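Local coordinates for protein tryparedoxin (PDB 3S9F) that probably works as a thioredoxin-fold disulfide reductase, passing reducing equivalents to tryparedoxin peroxidase in the Leishmania detoxification pathway, at residues L32-K36 against L107-F111; Y54-S58 against Y100-W106; F66-L70 against R148-T152; L87-D91 against V117-T121. One frame throughout, in Å; residues are numbered along the deposited sequence.

Interaction 1: L32-K36 against L107-F111; sequences LKLRK and LSIPF
Arg35 and Ser108 form an antiparallel hydrogen-bonded pair that joins strands 34-36 and 107-108. Arg35 N donates to Ser108 O at 2.8 Å, and Ser108 N returns the bond to Arg35 O at 3.0 Å. The same Arg35 O also takes a CA-H...O contact from Leu107 CA at 3.3 Å. Apolar contacts accompany the ladder. Leu34 and Leu107 cross at about a right angle, CD1 against CD1 at 4.1 Å, while the other branch of Leu34, CD2, leans on Ile109 CG1; branched leucines suit this buried side because each can serve two neighbours. Leu107 CD2 also lies against Lys36 CB and CG, whose long chain then leads away. On the other side of the ladder, Arg35 contributes its CB, 4.0 Å from Ser108 CB. A bend at chi2 (103°) carries its guanidinium off to Gln37 O and Asn98 OD1. Further along, the rigid Pro110 ring sets its CG 3.2 Å from Lys33 O, just before strand 34-36 begins. Ser108 OG donates to Ile109 O from above the carbonyl plane, which satisfies a buried hydroxyl locally. Through this pairing the N-terminal strands 34-36 and 39-41 are added to the edge of the central thioredoxin-like sheet.

Interaction 2: Y54-S58 against Y100-W106; sequences YFSAS and YYAKMPW
Tyr100 points its ring from helix 94-101 at strand 50-56, where its OH meets Ser56 OG at 2.5 Å; either hydroxyl could be the donor. Ser56 OG lies at the ring edge, near its plane, whereas the two faces are packed. Ser58 CA makes a CH-pi contact with one face, 4.0 Å from the centroid and 20° off the normal. Over the centre of the opposite face sits the methyl CE of Met104, an unbranched chain long enough to reach over the ring. Tyr100 holds its CG opposite the backbone N (chi1 -170°), which carries the ring past Ser58 and Ala57 to bring OH to Ser56. Tyr54 crosses Tyr100 at about a right angle; both phenol oxygens also lie at bonding distance from Thr67 OG1, that of Tyr100 unusually close, so the buried hydroxyls probably share one network. The same Met104 CE touches the edge of the Tyr54 ring at CE1, 4.3 Å away. Trp106 CZ2 approaches Tyr54 CD1 at 3.9 Å, the planes turned 86° to each other in an oblique pairing. A type I turn from Tyr101 to Met104 brings Trp106 round, and Tyr101 OH donates to Trp106 O at 2.6 Å on a lone pair. Ser56 also touches Cys63 of the Cys60/Cys63 pair, seen as a disulfide in a structure of this protein but with free thiols in this model, which places this polar and aromatic cluster beside the CxxC redox site of a thioredoxin fold.

Interaction 3: F66-L70 against R148-T152; sequences FTPQL and RHALT
The Phe66 ring has Arg148 CG over the centre of one face, a CH-pi contact 3.8 Å from the centroid and only 7° off the normal. Arg148 was modelled in two conformers, so details of its chain are less certain; in this one any cation-pi attraction is long and weak. Phe66 CE1 comes 3.4 Å from Arg148 O and also touches Thr152 CG2, while Phe66 CZ meets Leu151 CD2. A flat, apolar phenylalanine suits this place because it can lie along a helix surface of mixed methyls and backbone. Leu151 continues the apolar seam: its CD2 meets Leu70 CD1 at 3.8 Å, the two side chains crossing at about a right angle. At the outer end Gln69 stretches over Leu151 and Thr152, with CG opposite the backbone N (chi1 -177°) and the chain extended. Its NE2 lies near Leu151 O at too poor an angle to bond, but it holds weakly to a water that donates to Thr152 O. The helix segments cross at 67°, their axes 10.9 Å apart. Helix 147-153 thus packs at a steep angle against the flank of helix 61-77, which itself packs on strand 50-56 through Leu70 against Tyr54 and Thr67 against Ser56.

Interaction 4: L87-D91 against V117-T121; sequences LASWD and VEALT
Thr121 OG1 is held by two bonds: it accepts from Trp90 NE1 at 3.1 Å and donates to Val117 O, one turn back in its own helix, at 2.8 Å. The indole N-H bond is moderately bent, 148° at the hydrogen, with the hydroxyl tilted 22° from the ring plane. Val117 O is itself doubly used, since Thr121 N and Thr121 OG1 come to it from opposite faces of its carbonyl plane. With OG1 beside the backbone N (chi1 -69°), Thr121 can fold its hydroxyl back to that carbonyl and still receive the indole; threonine also supplies a methyl, CG2, which rests 3.6 Å from Trp90 CZ2. Val117 makes the contacts nearer the strand. One branch, CG1, meets the indole edge at CD1, 3.9 Å away, and lies 3.4 Å from Ser89 O; the other, CG2, touches Ala88 CB at 4.2 Å. The small Ala88 lets the helix come close, its CA 5.5 Å from Val117 CA. Near Trp90, Ser89 OG accepts from Asp91 N in an ST turn, and Asp91 OD1 bonds Ser58 OG. Leu87 and Ser89 turn their side chains to Phe97 of helix 94-101, while Ala88 faces helix 114-123. The strand is therefore packed between helices on its two faces, the layered alpha-beta-alpha build of the thioredoxin fold.

In the fold
From the N terminus, 32-36 is the first segment to enter, and interaction 1 closes its loop at 107-111. Interaction 2, from 54-58 to 100-106, is nested inside that loop. The chain then opens interaction 3 at 66-70, which closes only at 148-152 and so crosses both. Interaction 4, from 87-91 to 117-121, is nested within interaction 3 and likewise crosses interactions 1 and 2. Neighbouring strands bind them: Leu87 bonds to Leu107 and Ile109, Ala88 to Tyr54. Thr67 joins interactions 2 and 3. Together they tie the N-terminal strands, the central sheet, its flanking helices and the C-terminal helix; interactions 1 and 4 also touch the second subunit.

Interaction 1: L32-K36 against L107-F111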
loop_
_atom_site.group_PDB
_atom_site.type_symbol
_atom_site.label_atom_id
_atom_site.label_comp_id
_atom_site.label_asym_id
_atom_site.label_seq_id
_atom_site.Cartn_x
_atom_site.Cartn_y
_atom_site.Cartn_z
ATOM N N LEU A 32 1.651 -3.804 -2.881
ATOM C CA LEU A 32 3.021 -3.427 -2.558
ATOM C C LEU A 32 3.865 -4.692 -2.499
ATOM O O LEU A 32 3.498 -5.667 -1.841
ATOM C CB LEU A 32 3.079 -2.704 -1.210
ATOM C CG LEU A 32 4.436 -2.169 -0.747
ATOM C CD1 LEU A 32 4.734 -0.876 -1.469
ATOM C CD2 LEU A 32 4.407 -1.947 0.760
ATOM N N LYS A 33 4.992 -4.686 -3.184
ATOM C CA LYS A 33 5.891 -5.817 -3.058
ATOM C C LYS A 33 6.937 -5.429 -2.006
ATOM O O LYS A 33 7.498 -4.344 -2.068
ATOM C CB LYS A 33 6.493 -6.199 -4.412
ATOM C CG LYS A 33 5.468 -6.562 -5.503
ATOM C CD LYS A 33 4.342 -7.475 -4.990
ATOM C CE LYS A 33 3.242 -7.653 -6.049
ATOM N NZ LYS A 33 1.979 -8.219 -5.461
ATOM N N LEU A 34 7.106 -6.263 -0.985
ATOM C CA LEU A 34 8.152 -6.037 0.009
ATOM C C LEU A 34 9.472 -6.610 -0.485
ATOM O O LEU A 34 9.499 -7.612 -1.216
ATOM C CB LEU A 34 7.770 -6.665 1.349
ATOM C CG LEU A 34 6.566 -6.077 2.088
ATOM C CD1 LEU A 34 6.232 -6.934 3.314
ATOM C CD2 LEU A 34 6.782 -4.587 2.449
ATOM N N ARG A 35 10.567 -5.960 -0.119
ATOM C CA ARG A 35 11.895 -6.456 -0.409
ATOM C C ARG A 35 12.213 -7.676 0.497
ATOM O O ARG A 35 11.907 -7.660 1.688
ATOM C CB ARG A 35 12.859 -5.305 -0.161
ATOM C CG ARG A 35 14.269 -5.589 -0.364
ATOM C CD ARG A 35 14.792 -5.024 -1.659
ATOM N NE ARG A 35 16.181 -5.415 -1.683
ATOM C CZ ARG A 35 17.220 -4.596 -1.749
ATOM N NH1 ARG A 35 18.435 -5.124 -1.723
ATOM N NH2 ARG A 35 17.052 -3.284 -1.871
ATOM N N LYS A 36 12.878 -8.679 -0.069
ATOM C CA LYS A 36 13.441 -9.778 0.698
ATOM C C LYS A 36 14.816 -10.007 0.135
ATOM O O LYS A 36 14.975 -10.720 -0.831
ATOM C CB LYS A 36 12.623 -11.042 0.578
ATOM C CG LYS A 36 13.196 -12.142 1.394
ATOM C CD LYS A 36 12.377 -13.378 1.304
ATOM C CE LYS A 36 13.008 -14.470 2.097
ATOM N NZ LYS A 36 12.300 -15.706 1.838
ATOM N N LEU A 107 12.774 -8.541 6.078
ATOM C CA LEU A 107 12.162 -7.855 4.940
ATOM C C LEU A 107 12.322 -6.339 4.984
ATOM O O LEU A 107 12.672 -5.805 5.987
ATOM C CB LEU A 107 10.663 -8.144 4.912
ATOM C CG LEU A 107 10.204 -9.603 4.967
ATOM C CD1 LEU A 107 8.711 -9.755 4.905
ATOM C CD2 LEU A 107 10.839 -10.327 3.854
ATOM N N SER A 108 12.020 -5.664 3.884
ATOM C CA SER A 108 12.014 -4.185 3.925
ATOM C C SER A 108 10.915 -3.613 3.054
ATOM O O SER A 108 10.569 -4.136 2.015
ATOM C CB SER A 108 13.380 -3.599 3.475
ATOM O OG SER A 108 13.416 -2.178 3.608
ATOM N N ILE A 109 10.371 -2.489 3.490
ATOM C CA ILE A 109 9.665 -1.620 2.566
ATOM C C ILE A 109 10.721 -1.112 1.566
ATOM O O ILE A 109 11.820 -0.710 1.975
ATOM C CB ILE A 109 9.040 -0.453 3.355
ATOM C CG1 ILE A 109 7.944 -0.995 4.304
ATOM C CG2 ILE A 109 8.496 0.622 2.398
ATOM C CD1 ILE A 109 7.551 0.004 5.430
ATOM N N PRO A 110 10.415 -1.155 0.256
ATOM C CA PRO A 110 11.421 -0.740 -0.711
ATOM C C PRO A 110 11.816 0.722 -0.507
ATOM O O PRO A 110 11.009 1.546 -0.045
ATOM C CB PRO A 110 10.719 -0.918 -2.052
ATOM C CG PRO A 110 9.708 -1.999 -1.801
ATOM C CD PRO A 110 9.224 -1.736 -0.385
ATOM N N PHE A 111 13.075 1.019 -0.819
ATOM C CA PHE A 111 13.593 2.373 -0.684
ATOM C C PHE A 111 12.703 3.433 -1.350
ATOM O O PHE A 111 12.512 4.529 -0.811
ATOM C CB PHE A 111 14.992 2.483 -1.302
ATOM C CG PHE A 111 15.520 3.881 -1.289
ATOM C CD1 PHE A 111 15.981 4.442 -0.106
ATOM C CD2 PHE A 111 15.505 4.659 -2.452
ATOM C CE1 PHE A 111 16.461 5.749 -0.082
ATOM C CE2 PHE A 111 15.970 5.973 -2.441
ATOM C CZ PHE A 111 16.457 6.518 -1.253
#

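Interaction 2: Y54-S58 against Y100-W106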
loop_
_atom_site.group_PDB
_atom_site.type_symbol
_atom_site.label_atom_id
_atom_site.label_comp_id
_atom_site.label_asym_id
_atom_site.label_seq_id
_atom_site.Cartn_x
_atom_site.Cartn_y
_atom_site.Cartn_z
ATOM N N TYR A 54 10.460 -2.115 11.870
ATOM C CA TYR A 54 11.668 -1.681 12.558
ATOM C C TYR A 54 12.090 -0.368 11.918
ATOM O O TYR A 54 12.432 -0.336 10.730
ATOM C CB TYR A 54 12.786 -2.720 12.361
ATOM C CG TYR A 54 14.101 -2.371 13.017
ATOM C CD1 TYR A 54 15.306 -2.585 12.344
ATOM C CD2 TYR A 54 14.141 -1.851 14.320
ATOM C CE1 TYR A 54 16.556 -2.253 12.964
ATOM C CE2 TYR A 54 15.354 -1.518 14.933
ATOM C CZ TYR A 54 16.546 -1.744 14.251
ATOM O OH TYR A 54 17.728 -1.419 14.873
ATOM N N PHE A 55 12.019 0.708 12.696
ATOM C CA PHE A 55 12.385 2.057 12.223
ATOM C C PHE A 55 13.816 2.300 12.623
ATOM O O PHE A 55 14.142 2.288 13.809
ATOM C CB PHE A 55 11.447 3.099 12.867
ATOM C CG PHE A 55 9.974 2.893 12.510
ATOM C CD1 PHE A 55 9.177 1.969 13.223
ATOM C CD2 PHE A 55 9.413 3.579 11.452
ATOM C CE1 PHE A 55 7.838 1.756 12.879
ATOM C CE2 PHE A 55 8.074 3.401 11.094
ATOM C CZ PHE A 55 7.264 2.471 11.822
ATOM N N SER A 56 14.704 2.486 11.639
ATOM C CA SER A 56 16.112 2.605 11.937
ATOM C C SER A 56 16.779 3.284 10.743
ATOM O O SER A 56 16.145 3.491 9.713
ATOM C CB SER A 56 16.716 1.216 12.151
ATOM O OG SER A 56 18.025 1.333 12.648
ATOM N N ALA A 57 18.054 3.621 10.884
ATOM C CA ALA A 57 18.810 4.240 9.784
ATOM C C ALA A 57 20.281 3.942 9.958
ATOM O O ALA A 57 20.785 3.817 11.098
ATOM C CB ALA A 57 18.591 5.750 9.756
ATOM N N SER A 58 20.977 3.856 8.824
ATOM C CA SER A 58 22.407 3.556 8.799
ATOM C C SER A 58 23.229 4.609 9.558
ATOM O O SER A 58 24.312 4.311 10.033
ATOM C CB SER A 58 22.886 3.490 7.346
ATOM O OG SER A 58 22.882 4.803 6.791
ATOM N N TYR A 100 23.013 -0.862 4.629
ATOM C CA TYR A 100 22.425 -1.185 5.933
ATOM C C TYR A 100 21.482 -2.375 5.875
ATOM O O TYR A 100 21.562 -3.278 6.713
ATOM C CB TYR A 100 21.735 0.065 6.511
ATOM C CG TYR A 100 21.270 -0.026 7.961
ATOM C CD1 TYR A 100 22.026 -0.694 8.934
ATOM C CD2 TYR A 100 20.098 0.599 8.353
ATOM C CE1 TYR A 100 21.573 -0.755 10.280
ATOM C CE2 TYR A 100 19.650 0.561 9.682
ATOM C CZ TYR A 100 20.393 -0.106 10.620
ATOM O OH TYR A 100 19.961 -0.128 11.914
ATOM N N TYR A 101 20.594 -2.393 4.886
ATOM C CA TYR A 101 19.645 -3.499 4.777
ATOM C C TYR A 101 20.374 -4.813 4.486
ATOM O O TYR A 101 19.935 -5.887 4.895
ATOM C CB TYR A 101 18.602 -3.224 3.691
ATOM C CG TYR A 101 17.657 -4.394 3.475
ATOM C CD1 TYR A 101 16.859 -4.893 4.522
ATOM C CD2 TYR A 101 17.551 -4.991 2.220
ATOM C CE1 TYR A 101 15.984 -5.963 4.306
ATOM C CE2 TYR A 101 16.697 -6.067 1.996
ATOM C CZ TYR A 101 15.918 -6.544 3.043
ATOM O OH TYR A 101 15.079 -7.609 2.829
ATOM N N ALA A 102 21.520 -4.721 3.824
ATOM C CA ALA A 102 22.348 -5.911 3.543
ATOM C C ALA A 102 22.764 -6.672 4.805
ATOM O O ALA A 102 23.041 -7.876 4.750
ATOM C CB ALA A 102 23.608 -5.508 2.744
ATOM N N LYS A 103 22.814 -5.961 5.931
ATOM C CA LYS A 103 23.181 -6.547 7.224
ATOM C C LYS A 103 21.995 -7.271 7.893
ATOM O O LYS A 103 22.163 -7.936 8.917
ATOM C CB LYS A 103 23.710 -5.447 8.146
ATOM C CG LYS A 103 25.011 -4.834 7.628
ATOM C CD LYS A 103 25.523 -3.731 8.529
ATOM C CE LYS A 103 26.969 -3.437 8.187
ATOM N NZ LYS A 103 27.442 -2.168 8.783
ATOM N N MET A 104 20.808 -7.124 7.319
ATOM C CA MET A 104 19.575 -7.653 7.935
ATOM C C MET A 104 19.044 -8.887 7.230
ATOM O O MET A 104 19.091 -8.965 6.003
ATOM C CB MET A 104 18.494 -6.573 7.934
ATOM C CG MET A 104 18.908 -5.330 8.674
ATOM S SD MET A 104 17.765 -3.997 8.316
ATOM C CE MET A 104 18.566 -2.708 9.225
ATOM N N PRO A 105 18.529 -9.840 7.991
ATOM C CA PRO A 105 18.014 -11.096 7.437
ATOM C C PRO A 105 16.522 -11.065 7.143
ATOM O O PRO A 105 15.973 -12.045 6.681
ATOM C CB PRO A 105 18.253 -12.084 8.569
ATOM C CG PRO A 105 18.241 -11.281 9.774
ATOM C CD PRO A 105 18.802 -9.950 9.424
ATOM N N TRP A 106 15.885 -9.944 7.435
ATOM C CA TRP A 106 14.450 -9.823 7.291
ATOM C C TRP A 106 13.998 -9.054 6.043
ATOM O O TRP A 106 14.724 -8.953 5.085
ATOM C CB TRP A 106 13.853 -9.231 8.566
ATOM C CG TRP A 106 14.535 -8.020 9.025
ATOM C CD1 TRP A 106 14.507 -6.806 8.434
ATOM C CD2 TRP A 106 15.349 -7.878 10.189
ATOM N NE1 TRP A 106 15.250 -5.915 9.142
ATOM C CE2 TRP A 106 15.777 -6.548 10.232
ATOM C CE3 TRP A 106 15.764 -8.745 11.195
ATOM C CZ2 TRP A 106 16.594 -6.072 11.228
ATOM C CZ3 TRP A 106 16.556 -8.270 12.177
ATOM C CH2 TRP A 106 16.976 -6.948 12.189
#

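Interaction 3: F66-L70 against R148-T152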
loop_
_atom_site.group_PDB
_atom_site.type_symbol
_atom_site.label_atom_id
_atom_site.label_comp_id
_atom_site.label_asym_id
_atom_site.label_seq_id
_atom_site.Cartn_x
_atom_site.Cartn_y
_atom_site.Cartn_z
ATOM N N PHE A 66 21.968 -1.407 18.307
ATOM C CA PHE A 66 20.796 -2.264 18.515
ATOM C C PHE A 66 20.574 -3.302 17.402
ATOM O O PHE A 66 20.243 -4.448 17.687
ATOM C CB PHE A 66 19.533 -1.413 18.725
ATOM C CG PHE A 66 18.284 -2.240 19.000
ATOM C CD1 PHE A 66 18.159 -2.943 20.190
ATOM C CD2 PHE A 66 17.273 -2.342 18.049
ATOM C CE1 PHE A 66 17.035 -3.719 20.459
ATOM C CE2 PHE A 66 16.134 -3.114 18.293
ATOM C CZ PHE A 66 16.008 -3.804 19.504
ATOM N N THR A 67 20.762 -2.897 16.144
ATOM C CA THR A 67 20.519 -3.777 14.995
ATOM C C THR A 67 21.223 -5.150 15.105
ATOM O O THR A 67 20.599 -6.182 14.874
ATOM C CB THR A 67 20.845 -3.061 13.665
ATOM O OG1 THR A 67 19.884 -2.020 13.451
ATOM C CG2 THR A 67 20.800 -4.030 12.484
ATOM N N PRO A 68 22.522 -5.175 15.480
ATOM C CA PRO A 68 23.153 -6.488 15.648
ATOM C C PRO A 68 22.435 -7.416 16.639
ATOM O O PRO A 68 22.340 -8.612 16.365
ATOM C CB PRO A 68 24.560 -6.145 16.159
ATOM C CG PRO A 68 24.828 -4.799 15.607
ATOM C CD PRO A 68 23.502 -4.081 15.637
ATOM N N GLN A 69 21.942 -6.880 17.758
ATOM C CA GLN A 69 21.170 -7.679 18.721
ATOM C C GLN A 69 19.852 -8.180 18.135
ATOM O O GLN A 69 19.472 -9.341 18.320
ATOM C CB GLN A 69 20.847 -6.891 19.988
ATOM C CG GLN A 69 20.101 -7.772 21.016
ATOM C CD GLN A 69 20.017 -7.172 22.405
ATOM O OE1 GLN A 69 20.519 -6.067 22.655
ATOM N NE2 GLN A 69 19.386 -7.911 23.329
ATOM N N LEU A 70 19.151 -7.284 17.452
ATOM C CA LEU A 70 17.904 -7.673 16.777
ATOM C C LEU A 70 18.151 -8.742 15.699
ATOM O O LEU A 70 17.375 -9.689 15.573
ATOM C CB LEU A 70 17.209 -6.432 16.208
ATOM C CG LEU A 70 15.818 -6.668 15.613
ATOM C CD1 LEU A 70 14.843 -7.257 16.635
ATOM C CD2 LEU A 70 15.301 -5.342 15.000
ATOM N N ARG A 148 11.889 -2.416 21.360
ATOM C CA ARG A 148 13.340 -2.048 21.326
ATOM C C ARG A 148 13.915 -2.135 22.747
ATOM O O ARG A 148 14.907 -2.847 22.964
ATOM C CB ARG A 148 13.571 -0.654 20.712
ATOM C CG ARG A 148 15.048 -0.223 20.632
ATOM C CD ARG A 148 15.564 0.205 22.007
ATOM N NE ARG A 148 16.955 0.634 21.967
ATOM C CZ ARG A 148 17.327 1.905 21.848
ATOM N NH1 ARG A 148 16.407 2.855 21.761
ATOM N NH2 ARG A 148 18.615 2.226 21.812
ATOM N N HIS A 149 13.291 -1.450 23.698
ATOM C CA HIS A 149 13.767 -1.515 25.064
ATOM C C HIS A 149 13.528 -2.886 25.706
ATOM O O HIS A 149 14.435 -3.418 26.373
ATOM C CB HIS A 149 13.249 -0.321 25.874
ATOM C CG HIS A 149 13.911 0.972 25.489
ATOM N ND1 HIS A 149 15.273 1.166 25.592
ATOM C CD2 HIS A 149 13.408 2.119 24.974
ATOM C CE1 HIS A 149 15.579 2.379 25.164
ATOM N NE2 HIS A 149 14.465 2.979 24.785
ATOM N N ALA A 150 12.367 -3.491 25.458
ATOM C CA ALA A 150 12.055 -4.812 26.008
ATOM C C ALA A 150 13.083 -5.881 25.604
ATOM O O ALA A 150 13.548 -6.662 26.446
ATOM C CB ALA A 150 10.642 -5.235 25.606
ATOM N N LEU A 151 13.452 -5.906 24.325
ATOM C CA LEU A 151 14.403 -6.904 23.856
ATOM C C LEU A 151 15.766 -6.781 24.528
ATOM O O LEU A 151 16.364 -7.802 24.898
ATOM C CB LEU A 151 14.521 -6.943 22.328
ATOM C CG LEU A 151 15.660 -7.846 21.814
ATOM C CD1 LEU A 151 15.360 -9.296 22.166
ATOM C CD2 LEU A 151 15.884 -7.698 20.311
ATOM N N THR A 152 16.253 -5.554 24.717
ATOM C CA THR A 152 17.545 -5.375 25.388
ATOM C C THR A 152 17.546 -5.921 26.818
ATOM O O THR A 152 18.567 -6.400 27.300
ATOM C CB THR A 152 18.020 -3.907 25.390
ATOM O OG1 THR A 152 17.271 -3.154 26.350
ATOM C CG2 THR A 152 17.842 -3.294 24.009
HETATM O O HOH W 1 20.723 -7.336 26.328
#

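Interaction 4: L87-D91 against V117-T121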
loop_
_atom_site.group_PDB
_atom_site.type_symbol
_atom_site.label_atom_id
_atom_site.label_comp_id
_atom_site.label_asym_id
_atom_site.label_seq_id
_atom_site.Cartn_x
_atom_site.Cartn_y
_atom_site.Cartn_z
ATOM N N LEU A 87 11.809 -3.804 7.718
ATOM C CA LEU A 87 12.521 -2.516 7.831
ATOM C C LEU A 87 11.690 -1.356 7.281
ATOM O O LEU A 87 11.150 -1.450 6.178
ATOM C CB LEU A 87 13.874 -2.591 7.107
ATOM C CG LEU A 87 14.669 -1.274 7.093
ATOM C CD1 LEU A 87 15.137 -0.884 8.528
ATOM C CD2 LEU A 87 15.867 -1.431 6.153
ATOM N N ALA A 88 11.562 -0.290 8.093
ATOM C CA ALA A 88 10.933 0.961 7.666
ATOM C C ALA A 88 12.022 2.010 7.845
ATOM O O ALA A 88 12.165 2.639 8.914
ATOM C CB ALA A 88 9.705 1.255 8.520
ATOM N N SER A 89 12.799 2.173 6.785
ATOM C CA SER A 89 14.078 2.870 6.862
ATOM C C SER A 89 13.977 4.379 6.860
ATOM O O SER A 89 13.260 4.957 6.045
ATOM C CB SER A 89 14.974 2.456 5.696
ATOM O OG SER A 89 16.175 3.208 5.770
ATOM N N TRP A 90 14.709 5.010 7.776
ATOM C CA TRP A 90 14.855 6.451 7.768
ATOM C C TRP A 90 16.068 6.913 6.940
ATOM O O TRP A 90 16.418 8.092 6.967
ATOM C CB TRP A 90 14.957 6.977 9.195
ATOM C CG TRP A 90 13.634 7.066 9.932
ATOM C CD1 TRP A 90 12.452 6.426 9.644
ATOM C CD2 TRP A 90 13.393 7.852 11.097
ATOM N NE1 TRP A 90 11.482 6.777 10.580
ATOM C CE2 TRP A 90 12.044 7.644 11.482
ATOM C CE3 TRP A 90 14.199 8.704 11.868
ATOM C CZ2 TRP A 90 11.477 8.277 12.601
ATOM C CZ3 TRP A 90 13.646 9.333 12.969
ATOM C CH2 TRP A 90 12.291 9.101 13.339
ATOM N N ASP A 91 16.673 6.003 6.185
ATOM C CA ASP A 91 17.725 6.399 5.237
ATOM C C ASP A 91 17.066 7.040 4.034
ATOM O O ASP A 91 16.093 6.510 3.490
ATOM C CB ASP A 91 18.538 5.196 4.779
ATOM C CG ASP A 91 19.609 4.809 5.766
ATOM O OD1 ASP A 91 20.567 5.592 5.928
ATOM O OD2 ASP A 91 19.507 3.723 6.367
ATOM N N VAL A 117 6.940 4.875 4.575
ATOM C CA VAL A 117 7.707 4.971 5.841
ATOM C C VAL A 117 7.299 6.229 6.615
ATOM O O VAL A 117 7.103 6.183 7.829
ATOM C CB VAL A 117 9.242 4.927 5.610
ATOM C CG1 VAL A 117 10.000 5.184 6.923
ATOM C CG2 VAL A 117 9.644 3.537 5.039
ATOM N N GLU A 118 7.139 7.325 5.890
ATOM C CA GLU A 118 6.735 8.598 6.499
ATOM C C GLU A 118 5.372 8.468 7.170
ATOM O O GLU A 118 5.182 8.930 8.295
ATOM C CB GLU A 118 6.686 9.700 5.450
ATOM C CG GLU A 118 8.032 10.109 4.881
ATOM C CD GLU A 118 8.001 11.464 4.177
ATOM O OE1 GLU A 118 6.903 11.987 3.851
ATOM O OE2 GLU A 118 9.097 12.016 3.955
ATOM N N ALA A 119 4.430 7.843 6.476
ATOM C CA ALA A 119 3.086 7.605 7.026
ATOM C C ALA A 119 3.053 6.695 8.243
ATOM O O ALA A 119 2.345 6.976 9.212
ATOM C CB ALA A 119 2.164 7.051 5.936
ATOM N N LEU A 120 3.788 5.585 8.180
ATOM C CA LEU A 120 3.874 4.660 9.306
ATOM C C LEU A 120 4.550 5.304 10.501
ATOM O O LEU A 120 4.166 5.063 11.628
ATOM C CB LEU A 120 4.644 3.393 8.905
ATOM C CG LEU A 120 3.923 2.455 7.926
ATOM C CD1 LEU A 120 4.855 1.286 7.663
ATOM C CD2 LEU A 120 2.620 1.965 8.511
ATOM N N THR A 121 5.558 6.136 10.234
ATOM C CA THR A 121 6.244 6.895 11.265
ATOM C C THR A 121 5.227 7.786 11.984
ATOM O O THR A 121 5.206 7.849 13.226
ATOM C CB THR A 121 7.403 7.743 10.625
ATOM O OG1 THR A 121 8.441 6.847 10.172
ATOM C CG2 THR A 121 7.995 8.717 11.615
#